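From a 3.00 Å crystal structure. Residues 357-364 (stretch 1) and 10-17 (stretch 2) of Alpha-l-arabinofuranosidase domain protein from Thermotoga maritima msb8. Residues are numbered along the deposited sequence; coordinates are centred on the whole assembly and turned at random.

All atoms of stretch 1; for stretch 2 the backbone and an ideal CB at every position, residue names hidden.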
ATOM      1  N   SER A 357       4.748   4.020  15.315  1.00 59.74           N
ATOM      2  CA  SER A 357       5.785   4.488  14.391  1.00 47.43           C
ATOM      3  C   SER A 357       5.864   6.000  14.365  1.00 48.36           C
ATOM      4  O   SER A 357       4.824   6.678  14.383  1.00 47.41           O
ATOM      5  CB  SER A 357       5.428   4.044  12.993  1.00 49.18           C
ATOM      6  OG  SER A 357       4.152   4.604  12.667  1.00 38.29           O
ATOM      7  N   GLY A 358       7.091   6.517  14.262  1.00 47.19           N
ATOM      8  CA  GLY A 358       7.316   7.957  14.223  1.00 46.20           C
ATOM      9  C   GLY A 358       7.329   8.609  12.846  1.00 43.43           C
ATOM     10  O   GLY A 358       7.314   7.937  11.820  1.00 51.52           O
ATOM     11  N   GLU A 359       7.359   9.934  12.825  1.00 43.31           N
ATOM     12  CA  GLU A 359       7.356  10.675  11.576  1.00 38.88           C
ATOM     13  C   GLU A 359       8.761  10.924  11.029  1.00 40.65           C
ATOM     14  O   GLU A 359       8.907  11.426   9.906  1.00 41.56           O
ATOM     15  CB  GLU A 359       6.634  12.016  11.764  1.00 44.48           C
ATOM     16  CG  GLU A 359       5.131  11.923  11.985  1.00 51.57           C
ATOM     17  CD  GLU A 359       4.754  11.167  13.258  1.00 66.46           C
ATOM     18  OE1 GLU A 359       5.262  11.550  14.334  1.00 71.42           O
ATOM     19  OE2 GLU A 359       3.951  10.201  13.197  1.00 63.53           O
ATOM     20  N   LYS A 360       9.783  10.572  11.815  1.00 36.45           N
ATOM     21  CA  LYS A 360      11.177  10.779  11.412  1.00 40.61           C
ATOM     22  C   LYS A 360      12.008   9.516  11.637  1.00 39.51           C
ATOM     23  O   LYS A 360      11.816   8.825  12.647  1.00 45.27           O
ATOM     24  CB  LYS A 360      11.819  11.928  12.214  1.00 51.82           C
ATOM     25  CG  LYS A 360      11.099  13.274  12.196  1.00 57.99           C
ATOM     26  CD  LYS A 360      11.828  14.249  13.130  1.00 71.63           C
ATOM     27  CE  LYS A 360      10.987  15.481  13.527  1.00 76.73           C
ATOM     28  NZ  LYS A 360      10.739  16.381  12.377  1.00 76.53           N
ATOM     29  N   LEU A 361      12.921   9.219  10.701  1.00 45.81           N
ATOM     30  CA  LEU A 361      13.802   8.038  10.773  1.00 47.30           C
ATOM     31  C   LEU A 361      15.085   8.477  11.435  1.00 49.13           C
ATOM     32  O   LEU A 361      15.658   9.491  11.021  1.00 47.41           O
ATOM     33  CB  LEU A 361      14.141   7.535   9.387  1.00 55.21           C
ATOM     34  CG  LEU A 361      14.957   6.252   9.337  1.00 54.94           C
ATOM     35  CD1 LEU A 361      14.069   5.135   9.815  1.00 64.65           C
ATOM     36  CD2 LEU A 361      15.450   5.961   7.915  1.00 45.53           C
ATOM     37  N   VAL A 362      15.552   7.714  12.430  1.00 45.97           N
ATOM     38  CA  VAL A 362      16.749   8.097  13.185  1.00 41.15           C
ATOM     39  C   VAL A 362      17.885   7.113  13.059  1.00 41.53           C
ATOM     40  O   VAL A 362      17.651   5.928  13.008  1.00 42.76           O
ATOM     41  CB  VAL A 362      16.406   8.276  14.668  1.00 43.29           C
ATOM     42  CG1 VAL A 362      15.444   9.438  14.840  1.00 42.84           C
ATOM     43  CG2 VAL A 362      15.777   7.013  15.212  1.00 36.57           C
ATOM     44  N   LYS A 363      19.113   7.623  13.007  1.00 46.37           N
ATOM     45  CA  LYS A 363      20.298   6.791  12.846  1.00 52.72           C
ATOM     46  C   LYS A 363      20.019   5.500  13.569  1.00 52.00           C
ATOM     47  O   LYS A 363      19.862   5.460  14.789  1.00 58.14           O
ATOM     48  CB  LYS A 363      21.547   7.503  13.371  1.00 61.35           C
ATOM     49  CG  LYS A 363      22.848   6.721  13.202  1.00 64.18           C
ATOM     50  CD  LYS A 363      23.247   6.610  11.753  1.00 69.79           C
ATOM     51  CE  LYS A 363      24.739   6.280  11.597  1.00 87.80           C
ATOM     52  NZ  LYS A 363      25.112   4.841  11.840  1.00 71.50           N
ATOM     53  N   THR A 364      19.940   4.435  12.795  1.00 50.32           N
ATOM     54  CA  THR A 364      19.684   3.119  13.346  1.00 49.70           C
ATOM     55  C   THR A 364      20.590   2.196  12.527  1.00 49.01           C
ATOM     56  O   THR A 364      20.563   2.219  11.296  1.00 53.89           O
ATOM     57  CB  THR A 364      18.161   2.724  13.297  1.00 54.27           C
ATOM     58  OG1 THR A 364      18.027   1.307  13.250  1.00 47.38           O
ATOM     59  CG2 THR A 364      17.439   3.371  12.083  1.00 48.10           C
ATOM     60  N   UNK A  10      19.224  11.048  18.708  1.00 60.55           N
ATOM     61  CA  UNK A  10      19.664  12.423  18.511  1.00 65.51           C
ATOM     62  C   UNK A  10      19.933  12.741  17.038  1.00 56.30           C
ATOM     63  O   UNK A  10      19.917  13.903  16.641  1.00 52.37           O
ATOM     64  CB  UNK A  10      20.924  12.688  19.337  1.00 65.51           C
ATOM     65  N   UNK A  11      20.159  11.708  16.231  1.00 54.18           N
ATOM     66  CA  UNK A  11      20.456  11.900  14.813  1.00 58.26           C
ATOM     67  C   UNK A  11      19.312  11.547  13.852  1.00 55.44           C
ATOM     68  O   UNK A  11      19.092  10.373  13.544  1.00 60.19           O
ATOM     69  CB  UNK A  11      21.682  11.061  14.448  1.00 58.26           C
ATOM     70  N   UNK A  12      18.576  12.551  13.382  1.00 44.25           N
ATOM     71  CA  UNK A  12      17.491  12.269  12.437  1.00 56.31           C
ATOM     72  C   UNK A  12      18.098  12.072  11.038  1.00 54.85           C
ATOM     73  O   UNK A  12      18.945  12.850  10.609  1.00 55.20           O
ATOM     74  CB  UNK A  12      16.458  13.398  12.432  1.00 56.31           C
ATOM     75  N   UNK A  13      17.656  11.043  10.329  1.00 42.34           N
ATOM     76  CA  UNK A  13      18.174  10.785   9.015  1.00 39.32           C
ATOM     77  C   UNK A  13      17.285  11.439   7.946  1.00 47.72           C
ATOM     78  O   UNK A  13      17.755  12.187   7.079  1.00 37.23           O
ATOM     79  CB  UNK A  13      18.288   9.277   8.782  1.00 39.32           C
ATOM     80  N   UNK A  14      15.988  11.184   8.013  1.00 46.50           N
ATOM     81  CA  UNK A  14      15.098  11.756   7.021  1.00 36.47           C
ATOM     82  C   UNK A  14      13.673  11.591   7.470  1.00 35.28           C
ATOM     83  O   UNK A  14      13.385  10.893   8.426  1.00 41.19           O
ATOM     84  CB  UNK A  14      15.309  11.111   5.650  1.00 36.47           C
ATOM     85  N   UNK A  15      12.754  12.239   6.790  1.00 30.95           N
ATOM     86  CA  UNK A  15      11.382  12.056   7.252  1.00 36.36           C
ATOM     87  C   UNK A  15      10.885  10.702   6.769  1.00 39.41           C
ATOM     88  O   UNK A  15      11.582  10.008   6.013  1.00 50.24           O
ATOM     89  CB  UNK A  15      10.473  13.182   6.756  1.00 36.36           C
ATOM     90  N   UNK A  16       9.700  10.310   7.217  1.00 36.22           N
ATOM     91  CA  UNK A  16       9.099   9.059   6.763  1.00 28.53           C
ATOM     92  C   UNK A  16       7.787   9.513   6.157  1.00 41.35           C
ATOM     93  O   UNK A  16       6.892   9.964   6.887  1.00 44.04           O
ATOM     94  CB  UNK A  16       8.916   8.030   7.881  1.00 28.53           C
ATOM     95  N   UNK A  17       7.689   9.430   4.826  1.00 46.19           N
ATOM     96  CA  UNK A  17       6.488   9.849   4.107  1.00 44.32           C
ATOM     97  C   UNK A  17       5.311   9.095   4.707  1.00 44.96           C
ATOM     98  O   UNK A  17       5.248   7.863   4.670  1.00 41.86           O
ATOM     99  CB  UNK A  17       6.608   9.589   2.604  1.00 44.32           C
TER

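The two backbones run antiparallel, their axes approaching to 4.2 Å with 132° between N-to-C directions, so each position of stretch 2 can be judged by its place in the ladder and by the direction of its ideal CB.

Position 10 points away, and no atom of stretch 1 lies within 5.5 Å of its ideal CB. The geometry accepts almost any residue, polar ones most readily; it is Lys10, extended in t rotamers after an m chi1, without contact here.

At 11 the carbonyl is already committed: Lys363 N donates to O of this residue at 2.8 Å and 165°. The CB points sideways, with the ideal CB 3.7 Å from Lys363 CB, so a side chain can lie along the aliphatic part of that lysine; a long polar, acidic or aliphatic one would suit. The residue is Glu11, whose OE1 comes to 3.3 Å from Lys363 CG. This is packing against the lysine stem: Lys363 NZ leads away from stretch 2.

Position 12 forms a non-hydrogen-bonded pair with Val362, CA to CA 4.3 Å, and both side chains lie on the same face. Leu361 O lies 4.2 Å from the ideal CB, with Val362 CG1 at 4.7 Å and Lys360 CD at 4.8 Å beyond it; the two carbons favour an aliphatic residue, beta-branched for preference, with threonine possible. Val12 places CG1 4.1 Å from Val362 CG1 and 3.7 Å from Lys360 CD, touching both.

Position 13 is the extra residue of a beta bulge, where the register shifts by one between Leu361 and Val362. Its phi/psi of -94/-51 departs from strand values, and its CB points toward stretch 1, the ideal CB 3.5 Å from Leu361 O. The amide N donates to that same Leu361 O at 2.6 Å and 167°. A compact side chain fits this close approach; valine, threonine or alanine would be plausible. Val13 sets CG2 3.2 Å from Lys363 N, while its CB lies 4.4 Å from Leu361 CD2.

Position 14 pairs with Leu361: its O accepts from Leu361 N at 2.9 Å, and its N gives a weak bond to Leu361 O at 3.5 Å. The CB shares a face with the leucine side chain, so a long aliphatic stem would be useful, whether or not it ends in charge. Lys14, chi1 p and then t throughout, brings CE within 3.7 Å of Leu361 CD2; NZ is bonded elsewhere in the structure.

At 15, phi is -78° and no bond to stretch 1 needs the amide hydrogen, so proline is allowed among many others. Pro15 turns away overall, its CA 3.7 Å from Glu359 O.

Position 16 donates N to Glu359 O at 3.0 Å, and its CB points toward stretch 1. The ideal CB is 4.0 Å from Glu359 O and 4.3 Å from Gly358 O, and a side chain long enough to pass these carbonyls can reach the Leu361 side chain, so a sizeable aliphatic residue suits: Ile16 (m, t) puts CD1 3.6 Å from Gly358 O and CG1 4.1 Å from Leu361 CB.

Position 17 points away, with no stretch 1 atom within 5.5 Å of its ideal CB, so stretch 1 sets no preference and small, polar or larger residues would all do; it is Ser17, whose OG is hydrogen-bonded elsewhere in the structure.

Stretch 2 10-17: KEVVKPIS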
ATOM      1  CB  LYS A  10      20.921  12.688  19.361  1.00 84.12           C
ATOM      2  CG  LYS A  10      20.720  12.670  20.887  1.00 89.37           C
ATOM      3  CD  LYS A  10      22.044  12.922  21.636  1.00 93.84           C
ATOM      4  CE  LYS A  10      21.829  12.926  23.151  1.00 89.00           C
ATOM      5  NZ  LYS A  10      23.080  13.141  23.923  1.00 67.43           N
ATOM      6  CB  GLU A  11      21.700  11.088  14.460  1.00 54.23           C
ATOM      7  CG  GLU A  11      22.175  11.241  13.042  1.00 74.03           C
ATOM      8  CD  GLU A  11      23.432  10.449  12.783  1.00 85.12           C
ATOM      9  OE1 GLU A  11      23.887   9.761  13.720  1.00 95.79           O
ATOM     10  OE2 GLU A  11      23.970  10.507  11.656  1.00 89.85           O
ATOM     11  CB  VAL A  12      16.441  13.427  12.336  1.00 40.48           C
ATOM     12  CG1 VAL A  12      15.414  13.345  13.472  1.00 34.45           C
ATOM     13  CG2 VAL A  12      17.171  14.731  12.323  1.00 46.40           C
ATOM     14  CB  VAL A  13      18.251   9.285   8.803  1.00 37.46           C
ATOM     15  CG1 VAL A  13      18.920   8.970   7.487  1.00 23.12           C
ATOM     16  CG2 VAL A  13      19.013   8.663   9.959  1.00 41.87           C
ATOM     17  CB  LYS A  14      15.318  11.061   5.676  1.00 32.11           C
ATOM     18  CG  LYS A  14      15.273   9.556   5.748  1.00 30.74           C
ATOM     19  CD  LYS A  14      15.918   8.921   4.504  1.00 48.83           C
ATOM     20  CE  LYS A  14      15.870   7.377   4.534  1.00 42.08           C
ATOM     21  NZ  LYS A  14      16.731   6.783   3.465  1.00 39.39           N
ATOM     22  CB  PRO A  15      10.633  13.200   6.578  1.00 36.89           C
ATOM     23  CG  PRO A  15      11.691  14.290   6.427  1.00 38.98           C
ATOM     24  CD  PRO A  15      12.903  13.623   7.035  1.00 40.46           C
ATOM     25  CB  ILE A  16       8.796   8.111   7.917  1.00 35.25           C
ATOM     26  CG1 ILE A  16      10.103   7.690   8.557  1.00 39.54           C
ATOM     27  CG2 ILE A  16       7.996   6.887   7.434  1.00 20.61           C
ATOM     28  CD1 ILE A  16       9.925   6.713   9.707  1.00 46.88           C
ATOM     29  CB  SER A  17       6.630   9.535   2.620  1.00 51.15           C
ATOM     30  OG  SER A  17       5.492   9.975   1.908  1.00 51.84           O
TER
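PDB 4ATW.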